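Side-chain contacts in HydG protein (PDB 4RTB), which is a radical SAM maturase of [FeFe]-hydrogenase, a CO/CN synthase that carries a [4Fe-4S] cluster and S-adenosylmethionine: residues H146-L151 / V341-A346; P389-A394 / V427-E432. One frame throughout, in Å; residues are numbered along the deposited sequence.

Contact 1. Residues H146-L151 / V341-A346; sequences HTRILL and VSQMSA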
loop_
_atom_site.group_PDB
_atom_site.type_symbol
_atom_site.label_atom_id
_atom_site.label_comp_id
_atom_site.label_asym_id
_atom_site.label_seq_id
_atom_site.Cartn_x
_atom_site.Cartn_y
_atom_site.Cartn_z
ATOM N N HIS A 146 -16.729 5.023 -0.142
ATOM C CA HIS A 146 -15.611 4.323 -0.767
ATOM C C HIS A 146 -15.972 3.837 -2.163
ATOM O O HIS A 146 -17.111 3.444 -2.409
ATOM C CB HIS A 146 -15.179 3.128 0.086
ATOM C CG HIS A 146 -14.184 3.459 1.152
ATOM N ND1 HIS A 146 -12.883 3.817 0.866
ATOM C CD2 HIS A 146 -14.287 3.460 2.501
ATOM C CE1 HIS A 146 -12.232 4.039 1.997
ATOM N NE2 HIS A 146 -13.062 3.828 3.002
ATOM N N THR A 147 -15.002 3.854 -3.071
ATOM C CA THR A 147 -15.207 3.319 -4.414
ATOM C C THR A 147 -14.089 2.360 -4.796
ATOM O O THR A 147 -14.133 1.725 -5.848
ATOM C CB THR A 147 -15.283 4.434 -5.467
ATOM O OG1 THR A 147 -14.060 5.181 -5.462
ATOM C CG2 THR A 147 -16.447 5.364 -5.178
ATOM N N ARG A 148 -13.080 2.270 -3.939
ATOM C CA ARG A 148 -11.956 1.385 -4.187
ATOM C C ARG A 148 -11.896 0.315 -3.101
ATOM O O ARG A 148 -11.947 0.623 -1.910
ATOM C CB ARG A 148 -10.651 2.178 -4.244
ATOM C CG ARG A 148 -10.597 3.231 -5.348
ATOM C CD ARG A 148 -9.218 3.860 -5.378
ATOM N NE ARG A 148 -8.211 2.812 -5.270
ATOM C CZ ARG A 148 -6.944 2.929 -5.650
ATOM N NH1 ARG A 148 -6.502 4.062 -6.179
ATOM N NH2 ARG A 148 -6.119 1.901 -5.507
ATOM N N ILE A 149 -11.801 -0.943 -3.521
ATOM C CA ILE A 149 -11.818 -2.067 -2.593
ATOM C C ILE A 149 -10.562 -2.925 -2.759
ATOM O O ILE A 149 -10.062 -3.090 -3.870
ATOM C CB ILE A 149 -13.090 -2.930 -2.795
ATOM C CG1 ILE A 149 -14.348 -2.082 -2.583
ATOM C CG2 ILE A 149 -13.102 -4.127 -1.858
ATOM C CD1 ILE A 149 -15.635 -2.883 -2.566
ATOM N N LEU A 150 -10.045 -3.448 -1.648
ATOM C CA LEU A 150 -8.909 -4.367 -1.687
ATOM C C LEU A 150 -9.317 -5.745 -1.168
ATOM O O LEU A 150 -9.303 -5.987 0.039
ATOM C CB LEU A 150 -7.737 -3.813 -0.865
ATOM C CG LEU A 150 -6.324 -4.395 -1.033
ATOM C CD1 LEU A 150 -5.927 -5.287 0.140
ATOM C CD2 LEU A 150 -6.168 -5.140 -2.353
ATOM N N LEU A 151 -9.687 -6.642 -2.081
ATOM C CA LEU A 151 -10.056 -8.005 -1.706
ATOM C C LEU A 151 -8.867 -8.759 -1.130
ATOM O O LEU A 151 -7.816 -8.866 -1.764
ATOM C CB LEU A 151 -10.611 -8.775 -2.904
ATOM C CG LEU A 151 -11.925 -8.295 -3.516
ATOM C CD1 LEU A 151 -12.305 -9.197 -4.672
ATOM C CD2 LEU A 151 -13.030 -8.263 -2.473
ATOM N N VAL A 341 3.539 8.786 1.486
ATOM C CA VAL A 341 2.377 7.915 1.336
ATOM C C VAL A 341 1.336 8.518 0.396
ATOM O O VAL A 341 0.964 9.680 0.540
ATOM C CB VAL A 341 1.726 7.629 2.706
ATOM C CG1 VAL A 341 0.364 6.976 2.538
ATOM C CG2 VAL A 341 2.646 6.772 3.561
ATOM N N SER A 342 0.869 7.730 -0.568
ATOM C CA SER A 342 -0.106 8.218 -1.538
ATOM C C SER A 342 -1.423 7.450 -1.474
ATOM O O SER A 342 -2.418 7.863 -2.074
ATOM C CB SER A 342 0.471 8.144 -2.953
ATOM O OG SER A 342 0.876 6.825 -3.267
ATOM N N GLN A 343 -1.427 6.333 -0.749
ATOM C CA GLN A 343 -2.634 5.524 -0.588
ATOM C C GLN A 343 -2.852 5.109 0.864
ATOM O O GLN A 343 -1.897 4.856 1.599
ATOM C CB GLN A 343 -2.577 4.279 -1.474
ATOM C CG GLN A 343 -3.353 4.406 -2.770
ATOM C CD GLN A 343 -3.667 3.059 -3.392
ATOM O OE1 GLN A 343 -4.571 2.352 -2.946
ATOM N NE2 GLN A 343 -2.918 2.696 -4.427
ATOM N N MET A 344 -4.117 5.014 1.259
ATOM C CA MET A 344 -4.461 4.796 2.659
ATOM C C MET A 344 -5.715 3.952 2.856
ATOM O O MET A 344 -6.663 4.040 2.077
ATOM C CB MET A 344 -4.658 6.138 3.350
ATOM C CG MET A 344 -3.622 6.476 4.389
ATOM S SD MET A 344 -4.032 8.076 5.088
ATOM C CE MET A 344 -5.756 7.807 5.501
ATOM N N SER A 345 -5.718 3.151 3.916
ATOM C CA SER A 345 -6.900 2.386 4.291
ATOM C C SER A 345 -7.683 3.137 5.362
ATOM O O SER A 345 -7.202 3.320 6.480
ATOM C CB SER A 345 -6.510 0.996 4.794
ATOM O OG SER A 345 -5.839 1.078 6.039
ATOM N N ALA A 346 -8.887 3.574 5.013
ATOM C CA ALA A 346 -9.713 4.332 5.939
ATOM C C ALA A 346 -10.970 3.563 6.312
ATOM O O ALA A 346 -11.595 2.929 5.461
ATOM C CB ALA A 346 -10.077 5.676 5.343
#
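H146 gives its imidazole NE2-H to the carbonyl oxygen of A346, the single hydrogen bond between 146-151 and 341-346. NE2 lies 3.0 Å from A346 O, but the N-H...O angle of 138° is far from straight. The oxygen approaches the ring at its edge, tilted somewhat out of the ring plane, while the donor sits above the carbonyl plane. With an alanine here the imidazole is gone, which would probably leave A346 O without this donor and thin the packing between A100 and L375.

The second meeting is between R148 and Q343, whose side chains cross at about a right angle. Q343 OE1 lies over one face of the guanidinium at a poor hydrogen-bond angle, and the two planes differ by 54°, consistent at most with a weak electrostatic contact. R180 is a like charge close to R148 NH2. A bend in the arginine chain at chi3 (45°) turns the guanidinium toward the glutamine.

The two pairs straddle strand 95-105, which pairs in parallel with strands 148-153 and 343-345. R148 and Q343, at the N-terminal ends of their strands, meet over V97 and F99 inside the (βα)8 barrel. H146 and A346, the latter just past the C-terminal end of its strand, meet over A100 on the opposite side, beneath L375 of helix 375-384.

Contact 2. Residues P389-A394 / V427-E432; sequences PSFCTA and VEYLYE
The F391 and Y429 rings lie nearly parallel, with planes 21° apart, but slid so far that they barely overlap: their centroids are 5.0 Å apart. F391 CZ stands over one face of the tyrosine ring, 3.7 Å from Y429 CD2. In return Y429 CB reaches F391 CE1 at 3.5 Å, oblique to the phenylalanine ring, and Y429 CG lies 3.6 Å from the same CE1. The evidence is thus for an offset aromatic pair whose closest touch is made by the root of the tyrosine, not by its hydroxyl end; these apolar atoms carry the whole contact. A chi1 of 174° swings the tyrosine ring away from its backbone N, so that it runs past F391 to L375, A376 and V379 of helix 375-384.

The contact joins the end of strand 388-390 to helix 419-432. C392 begins a CX2CX22C sequence which, as in other HydG enzymes, probably serves an auxiliary cluster; much of the chain inside it is not modelled here. F391 also packs on L98 of strand 95-105. The helix itself is tied to the barrel by salt bridges from E428 to R179 and from E432 to R142, while V427 and L430 pack against helix 438-454.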
loop_
_atom_site.group_PDB
_atom_site.type_symbol
_atom_site.label_atom_id
_atom_site.label_comp_id
_atom_site.label_asym_id
_atom_site.label_seq_id
_atom_site.Cartn_x
_atom_site.Cartn_y
_atom_site.Cartn_z
ATOM N N PRO A 389 -8.583 14.269 -0.344
ATOM C CA PRO A 389 -9.031 12.874 -0.369
ATOM C C PRO A 389 -9.582 12.505 -1.738
ATOM O O PRO A 389 -10.315 13.300 -2.328
ATOM C CB PRO A 389 -10.136 12.831 0.694
ATOM C CG PRO A 389 -9.985 14.102 1.481
ATOM C CD PRO A 389 -9.441 15.100 0.515
ATOM N N SER A 390 -9.240 11.320 -2.232
ATOM C CA SER A 390 -9.667 10.914 -3.564
ATOM C C SER A 390 -10.188 9.485 -3.586
ATOM O O SER A 390 -9.913 8.691 -2.686
ATOM C CB SER A 390 -8.517 11.062 -4.556
ATOM O OG SER A 390 -7.372 11.583 -3.909
ATOM N N PHE A 391 -10.951 9.179 -4.629
ATOM C CA PHE A 391 -11.569 7.874 -4.793
ATOM C C PHE A 391 -11.635 7.549 -6.285
ATOM O O PHE A 391 -12.721 7.320 -6.821
ATOM C CB PHE A 391 -12.979 7.853 -4.182
ATOM C CG PHE A 391 -13.077 8.508 -2.827
ATOM C CD1 PHE A 391 -13.365 9.859 -2.713
ATOM C CD2 PHE A 391 -12.900 7.767 -1.670
ATOM C CE1 PHE A 391 -13.461 10.464 -1.470
ATOM C CE2 PHE A 391 -12.997 8.365 -0.425
ATOM C CZ PHE A 391 -13.279 9.715 -0.325
ATOM N N CYS A 392 -10.482 7.533 -6.952
ATOM C CA CYS A 392 -10.451 7.510 -8.415
ATOM C C CYS A 392 -9.538 6.456 -9.040
ATOM O O CYS A 392 -9.944 5.768 -9.991
ATOM C CB CYS A 392 -10.027 8.883 -8.936
ATOM S SG CYS A 392 -8.384 9.407 -8.385
ATOM N N THR A 393 -8.323 6.344 -8.494
ATOM C CA THR A 393 -7.200 5.625 -9.118
ATOM C C THR A 393 -6.754 6.299 -10.416
ATOM O O THR A 393 -6.974 7.508 -10.603
ATOM C CB THR A 393 -7.521 4.133 -9.422
ATOM N N ALA A 394 -6.123 5.512 -11.292
ATOM C CA ALA A 394 -5.478 6.020 -12.505
ATOM C C ALA A 394 -4.528 7.175 -12.189
ATOM O O ALA A 394 -4.468 8.159 -12.934
ATOM C CB ALA A 394 -6.523 6.462 -13.528
ATOM N N VAL A 427 -15.569 15.532 -5.144
ATOM C CA VAL A 427 -16.844 16.205 -5.363
ATOM C C VAL A 427 -17.973 15.190 -5.243
ATOM O O VAL A 427 -18.947 15.416 -4.525
ATOM C CB VAL A 427 -16.911 16.897 -6.748
ATOM C CG1 VAL A 427 -18.331 17.341 -7.056
ATOM C CG2 VAL A 427 -15.967 18.087 -6.810
ATOM N N GLU A 428 -17.821 14.063 -5.933
ATOM C CA GLU A 428 -18.820 13.000 -5.903
ATOM C C GLU A 428 -19.021 12.464 -4.493
ATOM O O GLU A 428 -20.154 12.199 -4.075
ATOM C CB GLU A 428 -18.429 11.858 -6.839
ATOM C CG GLU A 428 -19.419 10.706 -6.827
ATOM C CD GLU A 428 -19.380 9.899 -8.103
ATOM O OE1 GLU A 428 -18.513 10.179 -8.954
ATOM O OE2 GLU A 428 -20.221 8.989 -8.258
ATOM N N TYR A 429 -17.921 12.304 -3.765
ATOM C CA TYR A 429 -18.017 11.898 -2.369
ATOM C C TYR A 429 -18.871 12.879 -1.576
ATOM O O TYR A 429 -19.792 12.475 -0.865
ATOM C CB TYR A 429 -16.637 11.790 -1.723
ATOM C CG TYR A 429 -16.714 11.514 -0.239
ATOM C CD1 TYR A 429 -16.591 12.542 0.688
ATOM C CD2 TYR A 429 -16.935 10.229 0.236
ATOM C CE1 TYR A 429 -16.673 12.294 2.045
ATOM C CE2 TYR A 429 -17.019 9.971 1.590
ATOM C CZ TYR A 429 -16.886 11.008 2.490
ATOM O OH TYR A 429 -16.967 10.756 3.841
ATOM N N LEU A 430 -18.555 14.166 -1.700
ATOM C CA LEU A 430 -19.261 15.208 -0.962
ATOM C C LEU A 430 -20.745 15.214 -1.285
ATOM O O LEU A 430 -21.584 15.347 -0.394
ATOM C CB LEU A 430 -18.663 16.582 -1.260
ATOM C CG LEU A 430 -17.280 16.876 -0.681
ATOM C CD1 LEU A 430 -16.828 18.247 -1.131
ATOM C CD2 LEU A 430 -17.299 16.782 0.836
ATOM N N TYR A 431 -21.063 15.075 -2.567
ATOM C CA TYR A 431 -22.449 15.015 -2.994
ATOM C C TYR A 431 -23.141 13.785 -2.408
ATOM O O TYR A 431 -24.324 13.832 -2.078
ATOM C CB TYR A 431 -22.535 15.017 -4.521
ATOM C CG TYR A 431 -23.880 14.592 -5.059
ATOM C CD1 TYR A 431 -25.031 15.310 -4.760
ATOM C CD2 TYR A 431 -23.997 13.476 -5.876
ATOM C CE1 TYR A 431 -26.262 14.922 -5.251
ATOM C CE2 TYR A 431 -25.222 13.081 -6.373
ATOM C CZ TYR A 431 -26.351 13.807 -6.058
ATOM O OH TYR A 431 -27.573 13.412 -6.554
ATOM N N GLU A 432 -22.399 12.691 -2.259
ATOM C CA GLU A 432 -22.977 11.471 -1.702
ATOM C C GLU A 432 -23.267 11.584 -0.202
ATOM O O GLU A 432 -24.122 10.874 0.325
ATOM C CB GLU A 432 -22.056 10.277 -1.973
ATOM C CG GLU A 432 -22.236 9.675 -3.362
ATOM C CD GLU A 432 -21.059 8.822 -3.796
ATOM O OE1 GLU A 432 -20.144 8.598 -2.975
ATOM O OE2 GLU A 432 -21.046 8.383 -4.967
#

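How the contacts relate
Both contacts are buried, but contact 1 is the more central, its centre about 8 Å from the centre of the chain, against about 19 Å for the centre of contact 2. Contact 1 joins two barrel strands and is polar; contact 2 sets a C-terminal helix against the end of strand 388-390, which pairs with the early part of strand 95-105 through S390 with I96 and L98, and is wholly apolar across its segments. Strand 95-105 pairs with strands from both, and L375 of helix 375-384 touches side chains of each. They also meet directly: T147 OG1 lies 2.9 Å from F391 O. The segment 389-394 thus bridges the barrel strands and the C-terminal helices.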